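Local atomic coordinates of ABC transporter periplasmic-binding protein YtfQ (Mycobacterium smegmatis, PDB entry 6HB0), a protein that probably binds a carbohydrate, most likely L-arabinofuranose, outside the membrane and hands it to an ABC transporter for uptake. Residues L20-A25 against P269-L274; S66-F71 against D77-S82; A200-T205 against A229-G234. All coordinates share one frame; numbering follows the deposited sequence.

Contact 1 of 3, residues L20-A25 against P269-L274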
ATOM      1  N   LEU A  20       7.228  -3.695 -27.855  1.00 51.34           N
ATOM      2  CA  LEU A  20       7.743  -2.654 -26.979  1.00 45.17           C
ATOM      3  C   LEU A  20       8.759  -3.265 -25.971  1.00 36.43           C
ATOM      4  O   LEU A  20       8.496  -4.293 -25.424  1.00 40.55           O
ATOM      5  CB  LEU A  20       6.528  -2.052 -26.279  1.00 49.41           C
ATOM      6  CG  LEU A  20       6.573  -0.751 -25.502  1.00 52.37           C
ATOM      7  CD1 LEU A  20       7.103  -0.967 -24.082  1.00 54.11           C
ATOM      8  CD2 LEU A  20       7.411   0.216 -26.305  1.00 53.57           C
ATOM      9  N   THR A  21       9.917  -2.645 -25.760  1.00 31.88           N
ATOM     10  CA  THR A  21      10.882  -3.095 -24.764  1.00 34.12           C
ATOM     11  C   THR A  21      10.878  -2.146 -23.548  1.00 34.07           C
ATOM     12  O   THR A  21      11.096  -0.937 -23.670  1.00 34.03           O
ATOM     13  CB  THR A  21      12.315  -3.246 -25.342  1.00 36.27           C
ATOM     14  OG1 THR A  21      12.295  -4.251 -26.351  1.00 39.24           O
ATOM     15  CG2 THR A  21      13.264  -3.723 -24.338  1.00 35.30           C
ATOM     16  N   LEU A  22      10.677  -2.743 -22.375  1.00 33.25           N
ATOM     17  CA  LEU A  22      10.550  -2.037 -21.121  1.00 31.68           C
ATOM     18  C   LEU A  22      11.645  -2.488 -20.213  1.00 30.35           C
ATOM     19  O   LEU A  22      11.717  -3.646 -19.857  1.00 30.26           O
ATOM     20  CB  LEU A  22       9.222  -2.359 -20.466  1.00 30.54           C
ATOM     21  CG  LEU A  22       8.983  -1.803 -19.044  1.00 31.90           C
ATOM     22  CD1 LEU A  22       9.038  -0.302 -19.061  1.00 32.24           C
ATOM     23  CD2 LEU A  22       7.612  -2.210 -18.483  1.00 34.02           C
ATOM     24  N   GLY A  23      12.506  -1.555 -19.821  1.00 29.15           N
ATOM     25  CA  GLY A  23      13.469  -1.845 -18.778  1.00 34.82           C
ATOM     26  C   GLY A  23      12.878  -1.514 -17.423  1.00 35.27           C
ATOM     27  O   GLY A  23      12.387  -0.406 -17.229  1.00 33.18           O
ATOM     28  N   PHE A  24      12.915  -2.467 -16.498  1.00 31.19           N
ATOM     29  CA  PHE A  24      12.405  -2.219 -15.159  1.00 34.42           C
ATOM     30  C   PHE A  24      13.467  -2.464 -14.093  1.00 32.55           C
ATOM     31  O   PHE A  24      13.914  -3.597 -13.930  1.00 33.79           O
ATOM     32  CB  PHE A  24      11.223  -3.123 -14.852  1.00 33.67           C
ATOM     33  CG  PHE A  24      10.547  -2.764 -13.566  1.00 37.54           C
ATOM     34  CD1 PHE A  24       9.626  -1.738 -13.530  1.00 39.90           C
ATOM     35  CD2 PHE A  24      10.903  -3.365 -12.379  1.00 43.07           C
ATOM     36  CE1 PHE A  24       9.010  -1.372 -12.347  1.00 40.34           C
ATOM     37  CE2 PHE A  24      10.311  -2.983 -11.182  1.00 43.25           C
ATOM     38  CZ  PHE A  24       9.353  -2.002 -11.175  1.00 41.38           C
ATOM     39  N   ALA A  25      13.854  -1.419 -13.361  1.00 35.24           N
ATOM     40  CA  ALA A  25      14.834  -1.557 -12.267  1.00 34.03           C
ATOM     41  C   ALA A  25      14.101  -1.649 -10.932  1.00 36.18           C
ATOM     42  O   ALA A  25      13.545  -0.639 -10.401  1.00 32.17           O
ATOM     43  CB  ALA A  25      15.780  -0.393 -12.275  1.00 34.92           C
ATOM     44  N   PRO A 269      -0.827  -4.264 -15.077  1.00 28.96           N
ATOM     45  CA  PRO A 269      -1.376  -3.939 -16.387  1.00 30.26           C
ATOM     46  C   PRO A 269      -1.405  -2.484 -16.685  1.00 30.59           C
ATOM     47  O   PRO A 269      -1.210  -2.066 -17.839  1.00 29.45           O
ATOM     48  CB  PRO A 269      -2.799  -4.499 -16.313  1.00 30.80           C
ATOM     49  CG  PRO A 269      -2.627  -5.650 -15.428  1.00 30.81           C
ATOM     50  CD  PRO A 269      -1.731  -5.149 -14.337  1.00 29.49           C
ATOM     51  N   GLU A 270      -1.608  -1.677 -15.662  1.00 31.22           N
ATOM     52  CA  GLU A 270      -1.631  -0.230 -15.894  1.00 32.01           C
ATOM     53  C   GLU A 270      -0.216   0.271 -16.269  1.00 29.63           C
ATOM     54  O   GLU A 270      -0.073   1.163 -17.108  1.00 29.71           O
ATOM     55  CB  GLU A 270      -2.292   0.533 -14.739  1.00 34.49           C
ATOM     56  CG  GLU A 270      -1.459   0.799 -13.498  1.00 35.98           C
ATOM     57  CD  GLU A 270      -1.234  -0.455 -12.625  1.00 38.84           C
ATOM     58  OE1 GLU A 270      -0.360  -1.269 -13.051  1.00 40.33           O
ATOM     59  OE2 GLU A 270      -1.875  -0.641 -11.519  1.00 39.93           O
ATOM     60  N   LEU A 271       0.823  -0.297 -15.677  1.00 29.28           N
ATOM     61  CA  LEU A 271       2.204   0.021 -16.084  1.00 28.36           C
ATOM     62  C   LEU A 271       2.427  -0.319 -17.552  1.00 29.07           C
ATOM     63  O   LEU A 271       2.976   0.478 -18.313  1.00 30.77           O
ATOM     64  CB  LEU A 271       3.190  -0.757 -15.202  1.00 31.12           C
ATOM     65  CG  LEU A 271       4.648  -0.704 -15.587  1.00 30.83           C
ATOM     66  CD1 LEU A 271       5.100   0.746 -15.645  1.00 33.62           C
ATOM     67  CD2 LEU A 271       5.481  -1.523 -14.609  1.00 33.44           C
ATOM     68  N   MET A 272       1.984  -1.502 -17.971  1.00 28.31           N
ATOM     69  CA  MET A 272       2.191  -1.923 -19.376  1.00 28.57           C
ATOM     70  C   MET A 272       1.411  -0.995 -20.310  1.00 29.33           C
ATOM     71  O   MET A 272       1.901  -0.589 -21.337  1.00 28.96           O
ATOM     72  CB  MET A 272       1.789  -3.370 -19.601  1.00 30.73           C
ATOM     73  CG  MET A 272       2.546  -4.329 -18.714  1.00 31.40           C
ATOM     74  SD  MET A 272       4.349  -4.156 -18.829  1.00 31.47           S
ATOM     75  CE  MET A 272       4.794  -4.576 -17.145  1.00 32.84           C
ATOM     76  N   ASP A 273       0.191  -0.669 -19.940  1.00 29.57           N
ATOM     77  CA  ASP A 273      -0.612   0.257 -20.719  1.00 32.55           C
ATOM     78  C   ASP A 273       0.005   1.661 -20.810  1.00 31.54           C
ATOM     79  O   ASP A 273       0.073   2.266 -21.883  1.00 31.27           O
ATOM     80  CB  ASP A 273      -2.011   0.331 -20.138  1.00 38.60           C
ATOM     81  CG  ASP A 273      -2.860   1.308 -20.890  1.00 46.51           C
ATOM     82  OD1 ASP A 273      -3.072   1.087 -22.113  1.00 59.05           O
ATOM     83  OD2 ASP A 273      -3.271   2.323 -20.289  1.00 47.27           O
ATOM     84  N   LEU A 274       0.479   2.189 -19.688  1.00 27.88           N
ATOM     85  CA  LEU A 274       1.206   3.434 -19.687  1.00 26.58           C
ATOM     86  C   LEU A 274       2.500   3.382 -20.482  1.00 28.52           C
ATOM     87  O   LEU A 274       2.854   4.346 -21.144  1.00 27.29           O
ATOM     88  CB  LEU A 274       1.537   3.891 -18.256  1.00 30.50           C
ATOM     89  CG  LEU A 274       0.289   4.293 -17.522  1.00 34.48           C
ATOM     90  CD1 LEU A 274       0.497   4.175 -16.014  1.00 40.28           C
ATOM     91  CD2 LEU A 274      -0.170   5.679 -17.926  1.00 34.93           C
TER

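Contact 2 of 3, residues S66-F71 against D77-S82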
ATOM      1  N   SER A  66      23.031   2.559 -12.189  1.00 34.83           N
ATOM      2  CA  SER A  66      23.728   1.749 -13.205  1.00 42.25           C
ATOM      3  C   SER A  66      22.748   0.964 -14.078  1.00 37.55           C
ATOM      4  O   SER A  66      22.891   0.921 -15.285  1.00 40.53           O
ATOM      5  CB  SER A  66      24.705   0.756 -12.556  1.00 41.29           C
ATOM      6  OG  SER A  66      25.700   1.500 -11.872  1.00 44.15           O
ATOM      7  N   ALA A  67      21.745   0.350 -13.459  1.00 36.45           N
ATOM      8  CA  ALA A  67      20.753  -0.382 -14.246  1.00 34.15           C
ATOM      9  C   ALA A  67      20.069   0.570 -15.256  1.00 33.52           C
ATOM     10  O   ALA A  67      19.909   0.248 -16.423  1.00 32.50           O
ATOM     11  CB  ALA A  67      19.776  -1.082 -13.322  1.00 32.56           C
ATOM     12  N   ILE A  68      19.727   1.779 -14.819  1.00 33.16           N
ATOM     13  CA  ILE A  68      19.098   2.737 -15.724  1.00 33.24           C
ATOM     14  C   ILE A  68      20.024   3.086 -16.890  1.00 37.77           C
ATOM     15  O   ILE A  68      19.586   3.133 -18.050  1.00 36.15           O
ATOM     16  CB  ILE A  68      18.613   3.965 -14.960  1.00 31.98           C
ATOM     17  CG1 ILE A  68      17.431   3.555 -14.065  1.00 29.52           C
ATOM     18  CG2 ILE A  68      18.188   5.088 -15.884  1.00 32.36           C
ATOM     19  CD1 ILE A  68      17.156   4.564 -12.963  1.00 32.67           C
ATOM     20  N   ARG A  69      21.295   3.325 -16.596  1.00 33.64           N
ATOM     21  CA  ARG A  69      22.263   3.629 -17.641  1.00 38.16           C
ATOM     22  C   ARG A  69      22.427   2.483 -18.620  1.00 33.34           C
ATOM     23  O   ARG A  69      22.528   2.718 -19.812  1.00 36.45           O
ATOM     24  CB  ARG A  69      23.630   3.952 -17.035  1.00 37.90           C
ATOM     25  CG  ARG A  69      23.602   5.239 -16.263  1.00 40.31           C
ATOM     26  CD  ARG A  69      24.946   5.635 -15.725  1.00 44.04           C
ATOM     27  NE  ARG A  69      24.824   7.041 -15.361  1.00 46.14           N
ATOM     28  CZ  ARG A  69      25.383   7.586 -14.304  1.00 48.60           C
ATOM     29  NH1 ARG A  69      26.108   6.848 -13.483  1.00 51.73           N
ATOM     30  NH2 ARG A  69      25.196   8.871 -14.060  1.00 56.28           N
ATOM     31  N   SER A  70      22.432   1.264 -18.111  1.00 36.15           N
ATOM     32  CA  SER A  70      22.529   0.106 -18.981  1.00 38.08           C
ATOM     33  C   SER A  70      21.281  -0.034 -19.868  1.00 41.77           C
ATOM     34  O   SER A  70      21.394  -0.346 -21.073  1.00 36.98           O
ATOM     35  CB  SER A  70      22.800  -1.134 -18.166  1.00 44.23           C
ATOM     36  OG  SER A  70      22.502  -2.284 -18.912  1.00 45.77           O
ATOM     37  N   PHE A  71      20.098   0.270 -19.333  1.00 37.25           N
ATOM     38  CA  PHE A  71      18.925   0.290 -20.201  1.00 35.32           C
ATOM     39  C   PHE A  71      19.039   1.325 -21.296  1.00 35.59           C
ATOM     40  O   PHE A  71      18.559   1.081 -22.418  1.00 37.23           O
ATOM     41  CB  PHE A  71      17.609   0.563 -19.425  1.00 32.68           C
ATOM     42  CG  PHE A  71      17.230  -0.502 -18.459  1.00 33.27           C
ATOM     43  CD1 PHE A  71      17.409  -1.845 -18.760  1.00 35.80           C
ATOM     44  CD2 PHE A  71      16.592  -0.169 -17.273  1.00 37.39           C
ATOM     45  CE1 PHE A  71      17.044  -2.837 -17.864  1.00 37.74           C
ATOM     46  CE2 PHE A  71      16.214  -1.161 -16.383  1.00 38.63           C
ATOM     47  CZ  PHE A  71      16.443  -2.502 -16.675  1.00 40.02           C
ATOM     48  N   ASP A  77      12.762   1.025 -25.075  1.00 33.04           N
ATOM     49  CA  ASP A  77      11.778   2.020 -25.460  1.00 34.18           C
ATOM     50  C   ASP A  77      11.276   2.849 -24.283  1.00 30.26           C
ATOM     51  O   ASP A  77      10.956   4.011 -24.438  1.00 31.58           O
ATOM     52  CB  ASP A  77      10.598   1.338 -26.138  1.00 39.62           C
ATOM     53  CG  ASP A  77      11.020   0.571 -27.428  1.00 43.32           C
ATOM     54  OD1 ASP A  77      11.678   1.160 -28.301  1.00 50.50           O
ATOM     55  OD2 ASP A  77      10.724  -0.616 -27.534  1.00 43.82           O
ATOM     56  N   VAL A  78      11.195   2.213 -23.122  1.00 31.53           N
ATOM     57  CA  VAL A  78      10.657   2.811 -21.901  1.00 29.59           C
ATOM     58  C   VAL A  78      11.437   2.278 -20.712  1.00 30.18           C
ATOM     59  O   VAL A  78      11.837   1.132 -20.685  1.00 28.14           O
ATOM     60  CB  VAL A  78       9.166   2.429 -21.701  1.00 31.85           C
ATOM     61  CG1 VAL A  78       8.561   3.143 -20.498  1.00 32.68           C
ATOM     62  CG2 VAL A  78       8.365   2.764 -22.952  1.00 34.34           C
ATOM     63  N   ILE A  79      11.681   3.128 -19.727  1.00 26.47           N
ATOM     64  CA  ILE A  79      12.343   2.716 -18.512  1.00 27.54           C
ATOM     65  C   ILE A  79      11.365   2.995 -17.358  1.00 28.60           C
ATOM     66  O   ILE A  79      10.742   4.067 -17.281  1.00 27.96           O
ATOM     67  CB  ILE A  79      13.647   3.496 -18.278  1.00 28.68           C
ATOM     68  CG1 ILE A  79      14.746   2.934 -19.175  1.00 28.79           C
ATOM     69  CG2 ILE A  79      14.112   3.380 -16.821  1.00 29.06           C
ATOM     70  CD1 ILE A  79      15.954   3.869 -19.272  1.00 30.08           C
ATOM     71  N   ALA A  80      11.209   2.016 -16.488  1.00 28.37           N
ATOM     72  CA  ALA A  80      10.459   2.212 -15.290  1.00 29.45           C
ATOM     73  C   ALA A  80      11.314   1.725 -14.149  1.00 31.49           C
ATOM     74  O   ALA A  80      12.112   0.808 -14.301  1.00 28.93           O
ATOM     75  CB  ALA A  80       9.146   1.456 -15.347  1.00 33.29           C
ATOM     76  N   PHE A  81      11.155   2.376 -13.009  1.00 29.90           N
ATOM     77  CA  PHE A  81      11.793   1.871 -11.817  1.00 28.95           C
ATOM     78  C   PHE A  81      11.065   2.296 -10.568  1.00 26.68           C
ATOM     79  O   PHE A  81      10.263   3.211 -10.576  1.00 29.19           O
ATOM     80  CB  PHE A  81      13.263   2.279 -11.746  1.00 28.16           C
ATOM     81  CG  PHE A  81      13.507   3.756 -11.563  1.00 27.94           C
ATOM     82  CD1 PHE A  81      13.393   4.630 -12.633  1.00 29.84           C
ATOM     83  CD2 PHE A  81      13.996   4.252 -10.344  1.00 28.47           C
ATOM     84  CE1 PHE A  81      13.667   5.958 -12.497  1.00 29.23           C
ATOM     85  CE2 PHE A  81      14.277   5.595 -10.206  1.00 26.27           C
ATOM     86  CZ  PHE A  81      14.086   6.454 -11.280  1.00 29.38           C
ATOM     87  N   SER A  82      11.358   1.551  -9.528  1.00 26.37           N
ATOM     88  CA  SER A  82      10.846   1.720  -8.196  1.00 30.13           C
ATOM     89  C   SER A  82      12.001   2.305  -7.367  1.00 29.50           C
ATOM     90  O   SER A  82      12.896   1.566  -6.972  1.00 28.25           O
ATOM     91  CB  SER A  82      10.456   0.320  -7.731  1.00 33.18           C
ATOM     92  OG  SER A  82       9.979   0.282  -6.438  1.00 36.93           O
TER

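Contact 3 of 3, residues A200-T205 against A229-G234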
ATOM      1  N   ALA A 200      -1.076  -2.163  27.168  1.00 34.33           N
ATOM      2  CA  ALA A 200      -0.822  -0.901  27.838  1.00 37.48           C
ATOM      3  C   ALA A 200      -2.044   0.017  27.764  1.00 37.50           C
ATOM      4  O   ALA A 200      -2.364   0.696  28.716  1.00 34.34           O
ATOM      5  CB  ALA A 200       0.367  -0.195  27.227  1.00 39.40           C
ATOM      6  N   PHE A 201      -2.687   0.075  26.605  1.00 34.70           N
ATOM      7  CA  PHE A 201      -3.848   0.925  26.422  1.00 32.78           C
ATOM      8  C   PHE A 201      -5.000   0.470  27.348  1.00 32.53           C
ATOM      9  O   PHE A 201      -5.718   1.302  27.904  1.00 36.01           O
ATOM     10  CB  PHE A 201      -4.347   0.870  24.974  1.00 30.70           C
ATOM     11  CG  PHE A 201      -3.508   1.598  23.973  1.00 32.39           C
ATOM     12  CD1 PHE A 201      -2.554   2.535  24.342  1.00 30.52           C
ATOM     13  CD2 PHE A 201      -3.729   1.390  22.627  1.00 34.52           C
ATOM     14  CE1 PHE A 201      -1.859   3.256  23.417  1.00 32.63           C
ATOM     15  CE2 PHE A 201      -3.005   2.091  21.686  1.00 32.40           C
ATOM     16  CZ  PHE A 201      -2.091   3.048  22.084  1.00 33.45           C
ATOM     17  N   LEU A 202      -5.227  -0.826  27.414  1.00 33.17           N
ATOM     18  CA  LEU A 202      -6.257  -1.420  28.262  1.00 36.27           C
ATOM     19  C   LEU A 202      -6.021  -1.087  29.748  1.00 40.96           C
ATOM     20  O   LEU A 202      -6.968  -0.980  30.517  1.00 39.42           O
ATOM     21  CB  LEU A 202      -6.314  -2.929  28.084  1.00 34.31           C
ATOM     22  CG  LEU A 202      -6.923  -3.411  26.740  1.00 35.61           C
ATOM     23  CD1 LEU A 202      -6.495  -4.852  26.451  1.00 33.71           C
ATOM     24  CD2 LEU A 202      -8.432  -3.275  26.696  1.00 34.59           C
ATOM     25  N   LYS A 203      -4.764  -0.931  30.135  1.00 44.34           N
ATOM     26  CA  LYS A 203      -4.422  -0.537  31.499  1.00 50.02           C
ATOM     27  C   LYS A 203      -4.615   0.946  31.752  1.00 46.66           C
ATOM     28  O   LYS A 203      -5.095   1.315  32.810  1.00 47.22           O
ATOM     29  CB  LYS A 203      -2.980  -0.952  31.851  1.00 54.06           C
ATOM     30  CG  LYS A 203      -2.881  -2.384  32.328  1.00 63.80           C
ATOM     31  CD  LYS A 203      -1.448  -2.901  32.265  1.00 72.61           C
ATOM     32  CE  LYS A 203      -1.398  -4.423  32.362  1.00 72.76           C
ATOM     33  NZ  LYS A 203      -0.329  -4.986  31.495  1.00 71.52           N
ATOM     34  N   SER A 204      -4.259   1.783  30.779  1.00 40.58           N
ATOM     35  CA  SER A 204      -4.217   3.229  30.951  1.00 43.59           C
ATOM     36  C   SER A 204      -5.539   3.929  30.588  1.00 46.01           C
ATOM     37  O   SER A 204      -5.769   5.051  30.983  1.00 41.54           O
ATOM     38  CB  SER A 204      -3.112   3.814  30.077  1.00 45.31           C
ATOM     39  OG  SER A 204      -3.557   3.901  28.731  1.00 45.85           O
ATOM     40  N   THR A 205      -6.380   3.265  29.809  1.00 43.86           N
ATOM     41  CA  THR A 205      -7.532   3.905  29.213  1.00 46.02           C
ATOM     42  C   THR A 205      -8.781   3.126  29.605  1.00 47.21           C
ATOM     43  O   THR A 205      -9.039   2.051  29.065  1.00 45.90           O
ATOM     44  CB  THR A 205      -7.422   3.959  27.667  1.00 44.05           C
ATOM     45  OG1 THR A 205      -6.187   4.578  27.281  1.00 43.77           O
ATOM     46  CG2 THR A 205      -8.578   4.750  27.082  1.00 43.14           C
ATOM     47  N   ALA A 229      -7.768  -9.897  28.071  1.00 48.11           N
ATOM     48  CA  ALA A 229      -8.428  -9.061  29.062  1.00 46.87           C
ATOM     49  C   ALA A 229      -9.889  -9.461  29.282  1.00 46.46           C
ATOM     50  O   ALA A 229     -10.621  -8.732  29.959  1.00 42.45           O
ATOM     51  CB  ALA A 229      -8.352  -7.599  28.647  1.00 44.20           C
ATOM     52  N   GLY A 230     -10.306 -10.593  28.710  1.00 45.93           N
ATOM     53  CA  GLY A 230     -11.685 -11.067  28.822  1.00 45.17           C
ATOM     54  C   GLY A 230     -12.701 -10.201  28.101  1.00 46.46           C
ATOM     55  O   GLY A 230     -13.865 -10.228  28.432  1.00 43.48           O
ATOM     56  N   LYS A 231     -12.265  -9.424  27.115  1.00 39.92           N
ATOM     57  CA  LYS A 231     -13.183  -8.655  26.281  1.00 38.51           C
ATOM     58  C   LYS A 231     -13.302  -9.285  24.902  1.00 38.20           C
ATOM     59  O   LYS A 231     -12.510 -10.141  24.530  1.00 41.59           O
ATOM     60  CB  LYS A 231     -12.723  -7.193  26.189  1.00 39.85           C
ATOM     61  CG  LYS A 231     -12.963  -6.384  27.464  1.00 45.30           C
ATOM     62  CD  LYS A 231     -11.941  -5.280  27.675  1.00 51.96           C
ATOM     63  CE  LYS A 231     -12.153  -4.503  28.980  1.00 51.64           C
ATOM     64  NZ  LYS A 231     -13.406  -3.700  28.969  1.00 50.58           N
ATOM     65  N   LYS A 232     -14.286  -8.835  24.136  1.00 39.94           N
ATOM     66  CA  LYS A 232     -14.637  -9.466  22.882  1.00 41.40           C
ATOM     67  C   LYS A 232     -14.274  -8.540  21.724  1.00 35.02           C
ATOM     68  O   LYS A 232     -14.968  -7.554  21.480  1.00 35.96           O
ATOM     69  CB  LYS A 232     -16.133  -9.762  22.895  1.00 47.71           C
ATOM     70  CG  LYS A 232     -16.492 -11.148  22.401  1.00 59.01           C
ATOM     71  CD  LYS A 232     -17.943 -11.200  21.918  1.00 63.80           C
ATOM     72  CE  LYS A 232     -18.039 -11.999  20.619  1.00 65.69           C
ATOM     73  NZ  LYS A 232     -19.435 -11.993  20.104  1.00 64.67           N
ATOM     74  N   PRO A 233     -13.166  -8.839  21.017  1.00 34.24           N
ATOM     75  CA  PRO A 233     -12.754  -7.921  19.949  1.00 32.56           C
ATOM     76  C   PRO A 233     -13.761  -7.974  18.862  1.00 28.05           C
ATOM     77  O   PRO A 233     -14.222  -9.014  18.543  1.00 30.64           O
ATOM     78  CB  PRO A 233     -11.412  -8.492  19.475  1.00 31.06           C
ATOM     79  CG  PRO A 233     -11.504  -9.924  19.797  1.00 33.22           C
ATOM     80  CD  PRO A 233     -12.250  -9.982  21.113  1.00 35.24           C
ATOM     81  N   GLY A 234     -14.103  -6.855  18.296  1.00 31.91           N
ATOM     82  CA  GLY A 234     -15.136  -6.822  17.276  1.00 32.03           C
ATOM     83  C   GLY A 234     -16.506  -6.463  17.799  1.00 34.29           C
ATOM     84  O   GLY A 234     -17.334  -6.026  17.028  1.00 33.49           O
TER

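Contact 1 of 3, residues L20-A25 against P269-L274
Leu22 and Phe24 on strand 21-26 meet Leu271 and Met272 on helix 269-279, part of the helical cover on one face of the parallel sheet in the N-terminal lobe of a two-lobed periplasmic binding protein. Strand and helix run at 127° with segment axes 10.7 Å apart, so only side chains bridge the gap. Leu22 holds CG anti to its backbone nitrogen (chi1 174°), which carries the branched end away from the strand; its CD2 touches Met272 SD at 3.8 Å and Met272 CE at 3.9 Å. The two side chains cross at about a right angle. Met272 starts off to one side of the line between the segments; CG beside the backbone N and a bend at chi2 (-54°) bring SD back to Leu22, and the further turn at chi3 lays CE beside the same methyl. Met272 also touches Ala44, Ala45 and Ala48 of helix 38-48. One residue earlier on the helix, Leu271 meets Phe24 obliquely, with Leu271 CD2 4.2 Å from Phe24 CE1. Leu52 and Phe54 of strand 51-56 border Phe24 too, and all four touching residues are buried. No hydrogen bond crosses the contact. At the helix start Glu270 instead folds its carboxylate back over the N-terminal turn, accepting from the amides of Leu267 and Gly268, while Glu270 OE1 takes Leu271 N at 3.0 Å through its anti lone pair.

Contact 2 of 3, residues S66-F71 against D77-S82
Ile68 and Phe71 on helix 61-73 press against Ile79 and Phe81 on strand 78-81, through buried, largely apolar groups. Aromatic contact comes first. The delta methyl of Ile68 stands over the centre of the Phe81 ring in a CH-pi interaction, Ile68 CD1 lying 3.7 Å from the Phe81 ring centroid and only 8° off the ring normal. It is almost equidistant from all six ring carbons, so the methyl sits on the face and favours no edge. Phe81 offers that face with CG placed between the backbone N and the carbonyl carbon (chi1 67°), and the ring also meets Trp89. Aliphatic packing fills the other half. Ile79 extends its CG1 branch to the helix, where Ile79 CD1 and Ile79 CG1 both lie 3.7 Å from Phe71 CB; the Phe71 ring is met obliquely, at Phe71 CD2. The same Ile79 CD1 lies 4.2 Å from Ile68 CG2, so this one methyl wedges between two helix residues a turn apart. Two carbonyl oxygens border this packing: Ile68 O lies 3.9 Å from Ile79 CD1, and Ala67 O stands 3.4 Å above the Phe71 ring plane, offset toward its rim. No hydrogen bond links the two segments. On the flanks, Val92 and Thr96 of helix 90-98 touch Ile68, and Arg69, pointing away from the strand, forms a salt bridge with Glu95. Helix and strand run nearly antiparallel, at 168°, as expected for the returning half of a beta-alpha-beta crossover: the chain leaves strand 51-56, climbs through helix 61-73 and re-enters the sheet at strand 78-81, on the far side of strand 21-26, in the manner of a Rossmann-like lobe.

Contact 3 of 3, residues A200-T205 against A229-G234
Leu202, near the end of helix 191-204, reaches across to Ala229 and Lys231 in the loop after helix 216-228, in a small contact with one firm side and one loose one. The firm side is the leucine. Its CG lies anti to the carbonyl carbon (chi1 -72°), and the two methyls at the fork divide the work: Leu202 CD1 takes the methyl of Ala229, Leu202 CD1 to Ala229 CB 4.0 Å, while Leu202 CD2 lies 4.2 Å from Lys231 CD. Inward, the leucine is backed by Ile237, and one residue earlier Phe201 packs instead on strands 148-154 and 179-186. The solvent side is made by exposed residues. Ala229, though exposed, is partly covered by the leucine, and Lys231 slides past Leu202 in the opposite direction, lending it the middle of its aliphatic chain before the bend at chi4 (-67°) turns the amino end off the line of the chain. Lys231 also touches Ile226 and Asp236. No polar bond joins the segments, but each segment has polar bonds of its own: Ser204 OG and Thr205 OG1 share a hydrogen bond at 3.1 Å, just where the helix stops. Lys232 N donates to Asp236 OD2 further along the same loop. Between the two touching loop residues, Gly230 has a positive phi that reverses the chain so that Lys231 N reaches Ile226 O and Gly230 N reaches Glu227 O. These paired bonds form the Schellman motif that ends helix 216-228 before the chain turns to strand 238-242, a helix termination at the rim of an alpha/beta lobe.

Contacts 1 and 2 share the parallel sheet of the N-terminal lobe, their centres 11 Å apart. Strands 21-26 and 78-81 are neighbours there, with a probable hydrogen bond from Ala80 N to Gly23 O at 2.8 Å, and helices 269-279 and 61-73 cover opposite faces. Contact 3 belongs to the other lobe, its centre 48 Å from contact 1 and 50 Å from contact 2. Along the chain, contact 2 closes before contact 3 opens, and both fall within the loop closed by contact 1: the chain builds most of one lobe, passes into the second, then returns with helix 269-279 to complete the first. Such crossings between lobes are a feature of the two-lobed, hinged architecture of periplasmic binding proteins, whose ligand cleft lies between the lobes.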